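Local coordinates for aminotransferase class-III (Ochrobactrum anthropi, PDB 5GHG), which probably transfers amino groups between amines and carbonyl compounds as a PLP-dependent omega-transaminase, here with its cofactor in the pyridoxamine phosphate form, at residues D38-V42 and I430-Q435; A105-M109 and M278-L283; M109-T115 and I296-N302; G182-F186 and V234-Y240; L401-A405 and V450-L454. The protein carries 1 engineered substitution. All blocks are in the same frame, centred on the assembly; numbering follows the deposited sequence.

Contact 1 of 5, residues D38-V42 and I430-Q435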
# COMPACT_ATOMS: atom_id res chain seq x y z
N ASP B 38 -7.39 10.22 -22.97
CA ASP B 38 -7.43 11.50 -23.67
C ASP B 38 -8.46 12.38 -22.97
O ASP B 38 -9.67 12.22 -23.21
CB ASP B 38 -7.78 11.26 -25.15
CG ASP B 38 -8.13 12.54 -25.89
OD1 ASP B 38 -7.71 13.61 -25.46
OD2 ASP B 38 -8.81 12.44 -26.93
N GLY B 39 -8.00 13.31 -22.14
CA GLY B 39 -8.92 14.18 -21.43
C GLY B 39 -9.86 13.36 -20.55
O GLY B 39 -9.42 12.57 -19.71
N ILE B 40 -11.17 13.53 -20.73
CA ILE B 40 -12.12 12.77 -19.93
C ILE B 40 -12.39 11.38 -20.50
O ILE B 40 -13.17 10.63 -19.91
CB ILE B 40 -13.49 13.46 -19.75
CG1 ILE B 40 -14.27 13.49 -21.07
CG2 ILE B 40 -13.30 14.87 -19.15
CD1 ILE B 40 -15.76 13.86 -20.88
N TYR B 41 -11.75 11.02 -21.61
CA TYR B 41 -12.03 9.78 -22.32
C TYR B 41 -10.92 8.75 -22.13
O TYR B 41 -9.75 9.09 -21.96
CB TYR B 41 -12.20 10.02 -23.83
CG TYR B 41 -13.16 11.14 -24.18
CD1 TYR B 41 -14.53 10.92 -24.27
CD2 TYR B 41 -12.68 12.42 -24.46
CE1 TYR B 41 -15.42 11.97 -24.59
CE2 TYR B 41 -13.55 13.47 -24.77
CZ TYR B 41 -14.91 13.23 -24.84
OH TYR B 41 -15.75 14.29 -25.16
N VAL B 42 -11.31 7.48 -22.20
CA VAL B 42 -10.38 6.38 -22.34
C VAL B 42 -10.82 5.56 -23.53
O VAL B 42 -11.97 5.60 -23.97
CB VAL B 42 -10.28 5.49 -21.08
CG1 VAL B 42 -9.70 6.26 -19.90
CG2 VAL B 42 -11.62 4.91 -20.72
N ILE B 430 -11.80 18.54 -15.11
CA ILE B 430 -11.67 19.27 -16.35
C ILE B 430 -12.89 19.17 -17.27
O ILE B 430 -12.88 19.75 -18.37
CB ILE B 430 -10.44 18.79 -17.16
CG1 ILE B 430 -10.55 17.29 -17.47
CG2 ILE B 430 -9.10 19.14 -16.44
CD1 ILE B 430 -9.65 16.85 -18.63
N ILE B 431 -13.92 18.42 -16.88
CA ILE B 431 -15.08 18.25 -17.76
C ILE B 431 -15.74 19.61 -18.03
O ILE B 431 -15.65 20.54 -17.22
CB ILE B 431 -16.07 17.25 -17.15
CG1 ILE B 431 -17.08 16.78 -18.22
CG2 ILE B 431 -16.73 17.81 -15.91
CD1 ILE B 431 -17.89 15.56 -17.81
N ASN B 432 -16.38 19.74 -19.19
CA ASN B 432 -17.13 20.96 -19.51
C ASN B 432 -18.63 20.65 -19.58
O ASN B 432 -19.05 19.50 -19.49
CB ASN B 432 -16.61 21.60 -20.80
CG ASN B 432 -16.84 20.75 -22.04
OD1 ASN B 432 -17.88 20.13 -22.19
ND2 ASN B 432 -15.86 20.73 -22.94
N ASP B 433 -19.44 21.71 -19.71
CA ASP B 433 -20.88 21.54 -19.65
C ASP B 433 -21.41 20.68 -20.80
O ASP B 433 -22.34 19.90 -20.60
CB ASP B 433 -21.60 22.90 -19.63
CG ASP B 433 -21.62 23.55 -18.25
OD1 ASP B 433 -21.33 22.87 -17.23
OD2 ASP B 433 -21.94 24.75 -18.16
N GLN B 434 -20.84 20.82 -22.00
CA GLN B 434 -21.30 19.99 -23.11
C GLN B 434 -21.08 18.51 -22.83
O GLN B 434 -21.90 17.67 -23.21
CB GLN B 434 -20.57 20.37 -24.42
CG GLN B 434 -20.53 21.87 -24.71
CD GLN B 434 -19.28 22.56 -24.15
OE1 GLN B 434 -19.27 23.02 -22.98
NE2 GLN B 434 -18.21 22.65 -24.98
N GLN B 435 -19.97 18.18 -22.18
CA GLN B 435 -19.68 16.78 -21.85
C GLN B 435 -20.57 16.29 -20.72
O GLN B 435 -20.99 15.13 -20.71
CB GLN B 435 -18.20 16.65 -21.51
CG GLN B 435 -17.29 16.84 -22.70
CD GLN B 435 -15.82 17.04 -22.34
OE1 GLN B 435 -15.49 17.65 -21.32
NE2 GLN B 435 -14.92 16.53 -23.18
O HOH W 1 -11.88 15.85 -22.36
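A type II' beta turn from Asp38 to Tyr41, linking strands 32-38 and 41-44 as a beta hairpin, meets the capping box that opens the C-terminal helix 433-455, probably in the small domain of this fold type. Two backbone hydrogen bonds close the turn, Asp38 N to Tyr41 O (2.8 Å) and Tyr41 N to Asp38 O (2.9 Å); Gly39 takes its second position, which needs positive phi. Apolar packing centres on Ile40, whose CG2 lies 4.0 Å from Ile430 CG1 and whose CD1 touches Ile431 CD1 (4.1 Å); Ile430 CD1 reaches Gly39 CA at 3.9 Å. Ile40 CD1 also touches the amide carbon Gln435 CD (3.5 Å). Ile431 packs against Arg354 of helix 347-363 as well. The polar bonds converge on Gln435: Gln435 N donates to Asn432 OD1 (2.9 Å) and Asn432 N to Gln435 OE1 (3.1 Å). Gln435 NE2 donates to Tyr41 OH (3.1 Å) and to a water, 3.2 Å away, that also accepts from Ile40 N at 2.9 Å.

Contact 2 of 5, residues A105-M109 and M278-L283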
# COMPACT_ATOMS: atom_id res chain seq x y z
N ALA B 105 -4.56 23.51 4.10
CA ALA B 105 -5.51 22.77 4.92
C ALA B 105 -6.73 23.64 5.25
O ALA B 105 -6.60 24.84 5.50
CB ALA B 105 -4.85 22.27 6.21
N PRO B 106 -7.92 23.04 5.29
CA PRO B 106 -9.12 23.82 5.61
C PRO B 106 -9.19 24.27 7.07
O PRO B 106 -10.00 25.14 7.38
CB PRO B 106 -10.26 22.85 5.28
CG PRO B 106 -9.64 21.50 5.60
CD PRO B 106 -8.23 21.62 5.09
N VAL B 107 -8.43 23.65 7.96
CA VAL B 107 -8.27 24.08 9.34
C VAL B 107 -6.77 24.10 9.65
O VAL B 107 -5.97 23.50 8.92
CB VAL B 107 -9.01 23.17 10.33
CG1 VAL B 107 -10.51 23.28 10.15
CG2 VAL B 107 -8.56 21.72 10.18
N PRO B 108 -6.35 24.79 10.71
CA PRO B 108 -4.94 24.80 11.07
C PRO B 108 -4.40 23.37 11.25
O PRO B 108 -4.99 22.55 11.95
CB PRO B 108 -4.92 25.57 12.40
CG PRO B 108 -6.10 26.49 12.30
CD PRO B 108 -7.16 25.67 11.59
N MET B 109 -3.28 23.09 10.60
CA MET B 109 -2.59 21.81 10.70
C MET B 109 -1.11 22.07 10.99
O MET B 109 -0.59 23.14 10.73
CB MET B 109 -2.73 20.98 9.41
CG MET B 109 -4.13 20.38 9.22
SD MET B 109 -4.51 19.10 10.45
CE MET B 109 -6.19 18.72 10.04
N MET B 278 -16.82 20.78 8.66
CA MET B 278 -16.15 19.85 9.55
C MET B 278 -14.83 20.45 10.01
O MET B 278 -14.14 21.12 9.23
CB MET B 278 -15.90 18.51 8.86
CG MET B 278 -17.17 17.77 8.53
SD MET B 278 -16.94 16.50 7.26
CE MET B 278 -15.87 15.34 8.11
N LYS B 279 -14.46 20.17 11.26
CA LYS B 279 -13.25 20.70 11.87
C LYS B 279 -12.41 19.52 12.34
O LYS B 279 -12.30 19.26 13.53
CB LYS B 279 -13.58 21.66 13.02
CG LYS B 279 -14.33 22.89 12.54
CD LYS B 279 -14.50 23.94 13.64
CE LYS B 279 -15.14 25.21 13.07
NZ LYS B 279 -15.71 26.08 14.14
N PRO B 280 -11.80 18.79 11.40
CA PRO B 280 -11.07 17.59 11.77
C PRO B 280 -9.77 17.89 12.51
O PRO B 280 -9.15 18.94 12.32
CB PRO B 280 -10.78 16.92 10.42
CG PRO B 280 -10.77 18.06 9.43
CD PRO B 280 -11.83 19.01 9.94
N ASP B 281 -9.36 16.93 13.35
CA ASP B 281 -8.03 16.93 13.93
C ASP B 281 -6.99 16.29 13.02
O ASP B 281 -5.80 16.61 13.12
CB ASP B 281 -8.05 16.19 15.27
CG ASP B 281 -9.00 16.81 16.27
OD1 ASP B 281 -8.63 17.86 16.82
OD2 ASP B 281 -10.11 16.27 16.49
N ILE B 282 -7.44 15.38 12.17
CA ILE B 282 -6.61 14.61 11.25
C ILE B 282 -7.33 14.60 9.90
O ILE B 282 -8.54 14.37 9.85
CB ILE B 282 -6.37 13.18 11.76
CG1 ILE B 282 -5.73 13.19 13.16
CG2 ILE B 282 -5.53 12.33 10.76
CD1 ILE B 282 -5.55 11.80 13.76
N LEU B 283 -6.59 14.82 8.82
CA LEU B 283 -7.18 14.87 7.48
C LEU B 283 -6.37 13.94 6.57
O LEU B 283 -5.16 14.09 6.48
CB LEU B 283 -7.20 16.30 6.92
CG LEU B 283 -8.04 16.54 5.68
CD1 LEU B 283 -8.55 17.97 5.66
CD2 LEU B 283 -7.27 16.23 4.41
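In the large PLP-binding domain of this class-III aminotransferase, the loop between helix 93-104 and strand 111-115 packs on the segment that leads into strand 282-285 of the central sheet. No hydrogen bond joins the two; apolar side chains pack on one another and on backbone carbonyls. Pro106 comes first, its CG 3.7 Å from Leu283 CD1, and it also rests on Phe271 and on Gln274 of helix 272-275. Val107 points at the other segment and spans Met278 to Pro280: CG1 lies 4.1 Å from Lys279 CA and 4.3 Å from Met278 O, while CG2 is 3.6 Å from Pro280 O and 4.3 Å from Pro280 CD. Met109 then sends its thioether back along the start of the strand. Asp281 points its CB away from this loop, and its carboxylate accepts hydrogen bonds from Leu255 N and Asn302 ND2 and forms a salt bridge with Arg304. Met109 CE meets mostly main chain, 3.7 Å from Pro280 O and 3.8 Å from Asp281 O, and touches one side chain at Leu283 CB, 4.1 Å away.

Contact 3 of 5, residues M109-T115 and I296-N302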
# COMPACT_ATOMS: atom_id res chain seq x y z
N MET B 109 -3.28 23.09 10.60
CA MET B 109 -2.59 21.81 10.70
C MET B 109 -1.11 22.07 10.99
O MET B 109 -0.59 23.14 10.73
CB MET B 109 -2.73 20.98 9.41
CG MET B 109 -4.13 20.38 9.22
SD MET B 109 -4.51 19.10 10.45
CE MET B 109 -6.19 18.72 10.04
N SER B 110 -0.45 21.06 11.53
CA SER B 110 0.94 21.18 11.96
C SER B 110 1.92 20.36 11.15
O SER B 110 3.00 20.86 10.82
CB SER B 110 1.05 20.81 13.45
OG SER B 110 2.41 20.73 13.84
N LYS B 111 1.58 19.10 10.81
CA LYS B 111 2.52 18.20 10.16
C LYS B 111 1.82 17.37 9.10
O LYS B 111 0.65 17.01 9.26
CB LYS B 111 3.15 17.22 11.18
CG LYS B 111 4.05 17.87 12.23
CD LYS B 111 5.33 18.41 11.59
CE LYS B 111 6.17 19.19 12.61
NZ LYS B 111 5.47 20.44 13.06
N ALA B 112 2.57 17.04 8.03
CA ALA B 112 2.12 16.17 6.97
C ALA B 112 2.98 14.90 6.95
O ALA B 112 4.20 14.97 7.11
CB ALA B 112 2.19 16.86 5.61
N TYR B 113 2.33 13.76 6.77
CA TYR B 113 2.99 12.45 6.65
C TYR B 113 2.58 11.81 5.33
O TYR B 113 1.44 11.96 4.90
CB TYR B 113 2.59 11.52 7.80
CG TYR B 113 2.90 12.05 9.19
CD1 TYR B 113 2.15 13.06 9.77
CD2 TYR B 113 3.96 11.51 9.92
CE1 TYR B 113 2.45 13.54 11.04
CE2 TYR B 113 4.25 11.96 11.21
CZ TYR B 113 3.50 12.96 11.76
OH TYR B 113 3.82 13.42 13.01
N PHE B 114 3.50 11.06 4.71
CA PHE B 114 3.24 10.48 3.40
C PHE B 114 3.25 8.96 3.43
O PHE B 114 4.03 8.36 4.18
CB PHE B 114 4.25 10.99 2.35
CG PHE B 114 4.15 12.47 2.13
CD1 PHE B 114 3.10 12.99 1.40
CD2 PHE B 114 5.06 13.33 2.70
CE1 PHE B 114 2.96 14.36 1.22
CE2 PHE B 114 4.93 14.70 2.53
CZ PHE B 114 3.89 15.22 1.78
N THR B 115 2.37 8.37 2.62
CA THR B 115 2.31 6.93 2.39
C THR B 115 2.10 6.72 0.90
O THR B 115 2.04 7.68 0.12
CB THR B 115 1.18 6.26 3.19
OG1 THR B 115 -0.08 6.74 2.71
CG2 THR B 115 1.29 6.59 4.68
N ILE B 296 0.47 8.02 -4.32
CA ILE B 296 0.94 8.76 -3.15
C ILE B 296 -0.28 9.18 -2.33
O ILE B 296 -1.33 9.50 -2.87
CB ILE B 296 1.81 9.97 -3.53
CG1 ILE B 296 2.28 10.71 -2.28
CG2 ILE B 296 1.02 10.91 -4.42
CD1 ILE B 296 3.32 11.80 -2.54
N SER B 297 -0.12 9.17 -1.02
CA SER B 297 -1.17 9.62 -0.11
C SER B 297 -0.51 10.37 1.03
O SER B 297 0.71 10.32 1.21
CB SER B 297 -2.00 8.45 0.42
OG SER B 297 -2.48 7.67 -0.67
N ALA B 298 -1.33 11.05 1.82
CA ALA B 298 -0.81 11.90 2.88
C ALA B 298 -1.88 12.02 3.95
O ALA B 298 -3.08 11.92 3.65
CB ALA B 298 -0.44 13.30 2.37
N PHE B 299 -1.45 12.24 5.18
CA PHE B 299 -2.39 12.75 6.17
C PHE B 299 -1.75 13.92 6.92
O PHE B 299 -0.53 14.01 7.04
CB PHE B 299 -2.88 11.65 7.12
CG PHE B 299 -1.80 10.98 7.93
CD1 PHE B 299 -1.14 9.86 7.46
CD2 PHE B 299 -1.49 11.45 9.22
CE1 PHE B 299 -0.17 9.22 8.23
CE2 PHE B 299 -0.51 10.83 9.99
CZ PHE B 299 0.15 9.72 9.50
N LEU B 300 -2.61 14.84 7.34
CA LEU B 300 -2.21 16.00 8.13
C LEU B 300 -2.73 15.82 9.55
O LEU B 300 -3.83 15.28 9.76
CB LEU B 300 -2.81 17.27 7.54
CG LEU B 300 -2.24 17.71 6.18
CD1 LEU B 300 -3.22 18.65 5.50
CD2 LEU B 300 -0.94 18.42 6.43
N ILE B 301 -1.96 16.30 10.53
CA ILE B 301 -2.43 16.32 11.90
C ILE B 301 -2.25 17.71 12.48
O ILE B 301 -1.32 18.45 12.11
CB ILE B 301 -1.70 15.27 12.79
CG1 ILE B 301 -0.23 15.63 12.92
CG2 ILE B 301 -1.84 13.87 12.19
CD1 ILE B 301 0.51 14.72 13.87
N ASN B 302 -3.14 18.08 13.40
CA ASN B 302 -3.05 19.41 13.98
C ASN B 302 -2.14 19.38 15.21
O ASN B 302 -1.55 18.34 15.56
CB ASN B 302 -4.43 19.97 14.27
CG ASN B 302 -5.19 19.20 15.34
OD1 ASN B 302 -4.64 18.32 15.99
ND2 ASN B 302 -6.44 19.56 15.54
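Strands 111-115 and 297-301 pair antiparallel, their axes 4.5 Å apart at closest approach and their directions at 156°. Ile296 precedes the ladder, its CD1 4.1 Å from Phe114 CD1. Ser297 and Thr115 exchange two 2.9 Å hydrogen bonds, N to O each way; the Ser297 side chain, about 5 Å from the bound PMP, hydrogen-bonds with Ser286 OG and Asn116 O. Ala298 faces Phe114 in a non-hydrogen-bonded pair, CB to CD1 3.7 Å. Phe299 likewise exchanges 2.9 Å N-to-O bonds with Tyr113. Their rings are nearly parallel (7°) but slid apart, and Tyr113 CB sits over the Phe299 ring in a CH-pi contact, 3.7 Å from its centroid. Leu300 CD2 meets Ala112 CB at 3.6 Å, and Leu300 CB lies 3.8 Å from Met109 CG. At Ile301 a classic beta bulge appears: Ile301 O accepts from Ser110 N (2.8 Å) and Lys111 N (3.2 Å), while Ile301 N donates to Lys111 O (3.0 Å); Met109 SD lies 3.3 Å from Ile301 C. Asn302 N-caps helix 303-306. Within this chain 111-115 edges the seven-stranded sheet, 297-301 continuing it to 282-285; helix 93-104 covers the Phe114 face, helix 118-135 packs on Phe299 and Thr115.

Contact 4 of 5, residues G182-F186 and V234-Y240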
# COMPACT_ATOMS: atom_id res chain seq x y z
N GLY B 182 -24.16 4.11 12.76
CA GLY B 182 -25.07 3.99 11.63
C GLY B 182 -24.63 4.74 10.38
O GLY B 182 -23.87 5.71 10.41
N CYS B 183 -25.15 4.28 9.24
CA CYS B 183 -24.95 4.97 7.97
C CYS B 183 -25.92 6.15 7.86
O CYS B 183 -27.13 5.96 7.99
CB CYS B 183 -25.19 4.02 6.80
SG CYS B 183 -25.05 4.86 5.21
N PRO B 184 -25.42 7.39 7.57
CA PRO B 184 -26.31 8.55 7.47
C PRO B 184 -26.99 8.68 6.11
O PRO B 184 -26.86 9.69 5.42
CB PRO B 184 -25.37 9.73 7.78
CG PRO B 184 -24.04 9.27 7.33
CD PRO B 184 -24.00 7.77 7.48
N HIS B 185 -27.72 7.64 5.71
CA HIS B 185 -28.41 7.62 4.41
C HIS B 185 -29.92 7.70 4.64
O HIS B 185 -30.57 6.69 4.90
CB HIS B 185 -28.07 6.37 3.60
CG HIS B 185 -28.58 6.43 2.19
ND1 HIS B 185 -28.62 5.33 1.37
CD2 HIS B 185 -29.08 7.46 1.46
CE1 HIS B 185 -29.10 5.68 0.19
NE2 HIS B 185 -29.39 6.96 0.22
N PHE B 186 -30.46 8.91 4.53
CA PHE B 186 -31.86 9.15 4.91
C PHE B 186 -32.81 8.29 4.08
O PHE B 186 -33.76 7.69 4.61
CB PHE B 186 -32.17 10.63 4.77
CG PHE B 186 -33.58 11.00 5.14
CD1 PHE B 186 -34.09 10.70 6.39
CD2 PHE B 186 -34.38 11.70 4.24
CE1 PHE B 186 -35.39 11.06 6.74
CE2 PHE B 186 -35.68 12.07 4.58
CZ PHE B 186 -36.18 11.74 5.84
N VAL B 234 -23.17 8.61 -0.47
CA VAL B 234 -24.16 8.93 0.56
C VAL B 234 -23.87 10.33 1.09
O VAL B 234 -22.84 10.57 1.70
CB VAL B 234 -24.16 7.90 1.70
CG1 VAL B 234 -25.14 8.33 2.78
CG2 VAL B 234 -24.55 6.51 1.17
N VAL B 235 -24.78 11.26 0.82
CA VAL B 235 -24.68 12.62 1.34
C VAL B 235 -25.40 12.63 2.68
O VAL B 235 -26.55 12.17 2.77
CB VAL B 235 -25.30 13.64 0.36
CG1 VAL B 235 -25.16 15.05 0.89
CG2 VAL B 235 -24.66 13.50 -1.03
N PRO B 236 -24.76 13.10 3.75
CA PRO B 236 -25.39 13.04 5.07
C PRO B 236 -26.52 14.05 5.14
O PRO B 236 -26.55 15.02 4.38
CB PRO B 236 -24.25 13.40 6.02
CG PRO B 236 -23.35 14.30 5.20
CD PRO B 236 -23.44 13.75 3.78
N PRO B 237 -27.49 13.84 6.04
CA PRO B 237 -28.59 14.79 6.14
C PRO B 237 -28.10 16.13 6.67
O PRO B 237 -27.04 16.24 7.29
CB PRO B 237 -29.56 14.10 7.11
CG PRO B 237 -28.71 13.20 7.91
CD PRO B 237 -27.60 12.75 7.01
N LYS B 238 -28.87 17.17 6.40
CA LYS B 238 -28.50 18.46 6.94
C LYS B 238 -28.51 18.41 8.47
O LYS B 238 -29.37 17.74 9.08
CB LYS B 238 -29.42 19.57 6.41
CG LYS B 238 -30.89 19.31 6.52
CD LYS B 238 -31.67 20.53 6.01
CE LYS B 238 -33.19 20.42 6.26
NZ LYS B 238 -33.83 19.38 5.40
N THR B 239 -27.54 19.09 9.07
CA THR B 239 -27.27 19.19 10.50
C THR B 239 -26.51 17.98 11.04
O THR B 239 -26.09 18.01 12.21
CB THR B 239 -28.53 19.42 11.37
OG1 THR B 239 -29.32 18.22 11.45
CG2 THR B 239 -29.37 20.57 10.81
N TYR B 240 -26.30 16.93 10.24
CA TYR B 240 -25.60 15.75 10.74
C TYR B 240 -24.22 16.10 11.30
O TYR B 240 -23.89 15.77 12.44
CB TYR B 240 -25.45 14.72 9.62
CG TYR B 240 -24.58 13.54 9.97
CD1 TYR B 240 -25.10 12.45 10.66
CD2 TYR B 240 -23.24 13.50 9.59
CE1 TYR B 240 -24.33 11.35 10.95
CE2 TYR B 240 -22.44 12.38 9.87
CZ TYR B 240 -22.98 11.32 10.55
OH TYR B 240 -22.23 10.20 10.86
O HOH W 2 -23.49 8.04 11.83
O HOH W 3 -28.95 11.37 3.95
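Pro184 lies over the face of the Tyr240 ring, its CB 4.0 Å from the centroid in a CH-pi contact, and the same CB touches Pro237 CD (3.8 Å) and Pro236 CB (4.2 Å). This proline is the centre of an inverse gamma turn in the loop after strand 178-181, and the opposing loop leads into helix 240-250, so the contact joins two connections of the PLP-binding domain. Beside it, Val234 CG1 fits against Pro184 O (3.4 Å), His185 CB (3.6 Å) and Cys183 SG (4.2 Å), while Val234 CG2 lies over the imidazole face of His185. His185 ND1 and NE2 are hydrogen-bonded with Arg149 and Glu373. No direct hydrogen bond crosses; two waters bridge instead. One donates to Pro184 O (3.1 Å) and Val235 O (2.8 Å) and accepts from Phe186 N (2.9 Å); the other links Gly182 O (2.8 Å) to Tyr240 OH (2.7 Å), a hydroxyl also bonded to Arg147. The contact thus coheres by apolar and CH-pi packing, with water meeting the polar needs of the turning backbone.

Contact 5 of 5, residues L401-A405 and V450-L454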
# COMPACT_ATOMS: atom_id res chain seq x y z
N LEU B 401 -30.27 -4.71 -10.90
CA LEU B 401 -30.72 -3.58 -11.69
C LEU B 401 -29.56 -2.62 -11.98
O LEU B 401 -29.39 -2.17 -13.13
CB LEU B 401 -31.87 -2.87 -10.99
CG LEU B 401 -32.59 -1.70 -11.64
CD1 LEU B 401 -33.17 -2.09 -12.99
CD2 LEU B 401 -33.71 -1.21 -10.70
N GLY B 402 -28.74 -2.34 -10.98
CA GLY B 402 -27.55 -1.53 -11.20
C GLY B 402 -26.59 -2.12 -12.21
O GLY B 402 -26.07 -1.42 -13.08
N ALA B 403 -26.34 -3.42 -12.12
CA ALA B 403 -25.46 -4.08 -13.09
C ALA B 403 -26.04 -4.02 -14.50
O ALA B 403 -25.31 -3.77 -15.47
CB ALA B 403 -25.20 -5.54 -12.68
N LYS B 404 -27.34 -4.25 -14.63
CA LYS B 404 -28.00 -4.18 -15.92
C LYS B 404 -27.84 -2.80 -16.55
O LYS B 404 -27.44 -2.68 -17.72
CB LYS B 404 -29.48 -4.54 -15.78
CG LYS B 404 -30.26 -4.69 -17.07
CD LYS B 404 -31.67 -5.23 -16.75
CE LYS B 404 -32.57 -5.31 -17.99
NZ LYS B 404 -32.13 -6.41 -18.88
N ALA B 405 -28.13 -1.75 -15.79
CA ALA B 405 -28.10 -0.40 -16.35
C ALA B 405 -26.66 0.06 -16.63
O ALA B 405 -26.41 0.72 -17.64
CB ALA B 405 -28.80 0.58 -15.40
N VAL B 450 -33.62 0.34 -20.34
CA VAL B 450 -33.78 -0.68 -19.32
C VAL B 450 -35.26 -0.83 -18.97
O VAL B 450 -35.77 -1.95 -18.81
CB VAL B 450 -32.94 -0.33 -18.07
CG1 VAL B 450 -33.25 -1.31 -16.96
CG2 VAL B 450 -31.44 -0.38 -18.41
N GLN B 451 -35.97 0.29 -18.83
CA GLN B 451 -37.40 0.23 -18.53
C GLN B 451 -38.16 -0.53 -19.62
O GLN B 451 -38.99 -1.40 -19.33
CB GLN B 451 -37.94 1.64 -18.36
CG GLN B 451 -39.46 1.73 -18.24
CD GLN B 451 -39.98 1.14 -16.94
OE1 GLN B 451 -39.22 0.68 -16.09
NE2 GLN B 451 -41.30 1.15 -16.78
N ALA B 452 -37.86 -0.24 -20.88
CA ALA B 452 -38.50 -0.96 -21.98
C ALA B 452 -38.20 -2.44 -21.90
O ALA B 452 -39.09 -3.28 -22.11
CB ALA B 452 -38.05 -0.39 -23.32
N SER B 453 -36.96 -2.80 -21.61
CA SER B 453 -36.57 -4.20 -21.54
C SER B 453 -37.30 -4.92 -20.40
O SER B 453 -37.72 -6.07 -20.55
CB SER B 453 -35.05 -4.31 -21.38
OG SER B 453 -34.68 -5.55 -20.85
N LEU B 454 -37.47 -4.24 -19.27
CA LEU B 454 -38.16 -4.85 -18.14
C LEU B 454 -39.63 -5.13 -18.48
O LEU B 454 -40.17 -6.17 -18.09
CB LEU B 454 -38.06 -3.95 -16.91
CG LEU B 454 -36.65 -3.81 -16.33
CD1 LEU B 454 -36.65 -2.87 -15.13
CD2 LEU B 454 -36.10 -5.16 -15.94
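Two helical segments, 401-405 and 450-454, cross with their N-to-C directions at 118° and their axes 11.5 Å apart at closest approach. The closest backbone approach pairs Ala405 with Val450, whose CA atoms are 6.4 Å apart; elsewhere the wide spacing is spanned by long side chains. Val450 points into the interface: its CG1 lies 4.0 Å from Leu401 CD1 and 4.2 Å from Lys404 CE, and its CG2 3.9 Å from Ala405 CA. Leu401 CD1 further meets Leu454 CD1 at 4.2 Å. Lys404 reaches across in an extended conformation (chi1 to chi3 all t), so its CE packs 4.1 Å from Leu454 CD2 and its NZ makes a weak hydrogen bond to Ser453 OG (3.3 Å). The contact is thus mainly aliphatic. Helix 400-411 is here joined to the end of the C-terminal helix 433-455, probably within the small domain; Leu401 and Ala405 also touch Leu385 of strand 380-385, and Val450 touches Leu370, just before strand 371-377.

Overall arrangement
Contacts 2 and 3 share Met109, their centres are about 11 Å apart, and strands 282-285 and 297-301 are neighbours in the central sheet, with probable hydrogen bonds from Leu300 N to Leu283 O (2.8 Å) and Asn302 N to Asp281 O (3.1 Å). Of the contacts near the cofactor, this unit comes closest, the Ser297 side chain lying about 5 Å from PMP and that of Leu283 about 11 Å. Contact 4, whose Val234 side chain is about 12 Å from PMP, lies about 7 Å from contact 2 at the nearest atoms. Contacts 1 and 5 use opposite ends of helix 433-455, their centres about 26 Å apart; the centres of contacts 5 and 3 are about 43 Å apart.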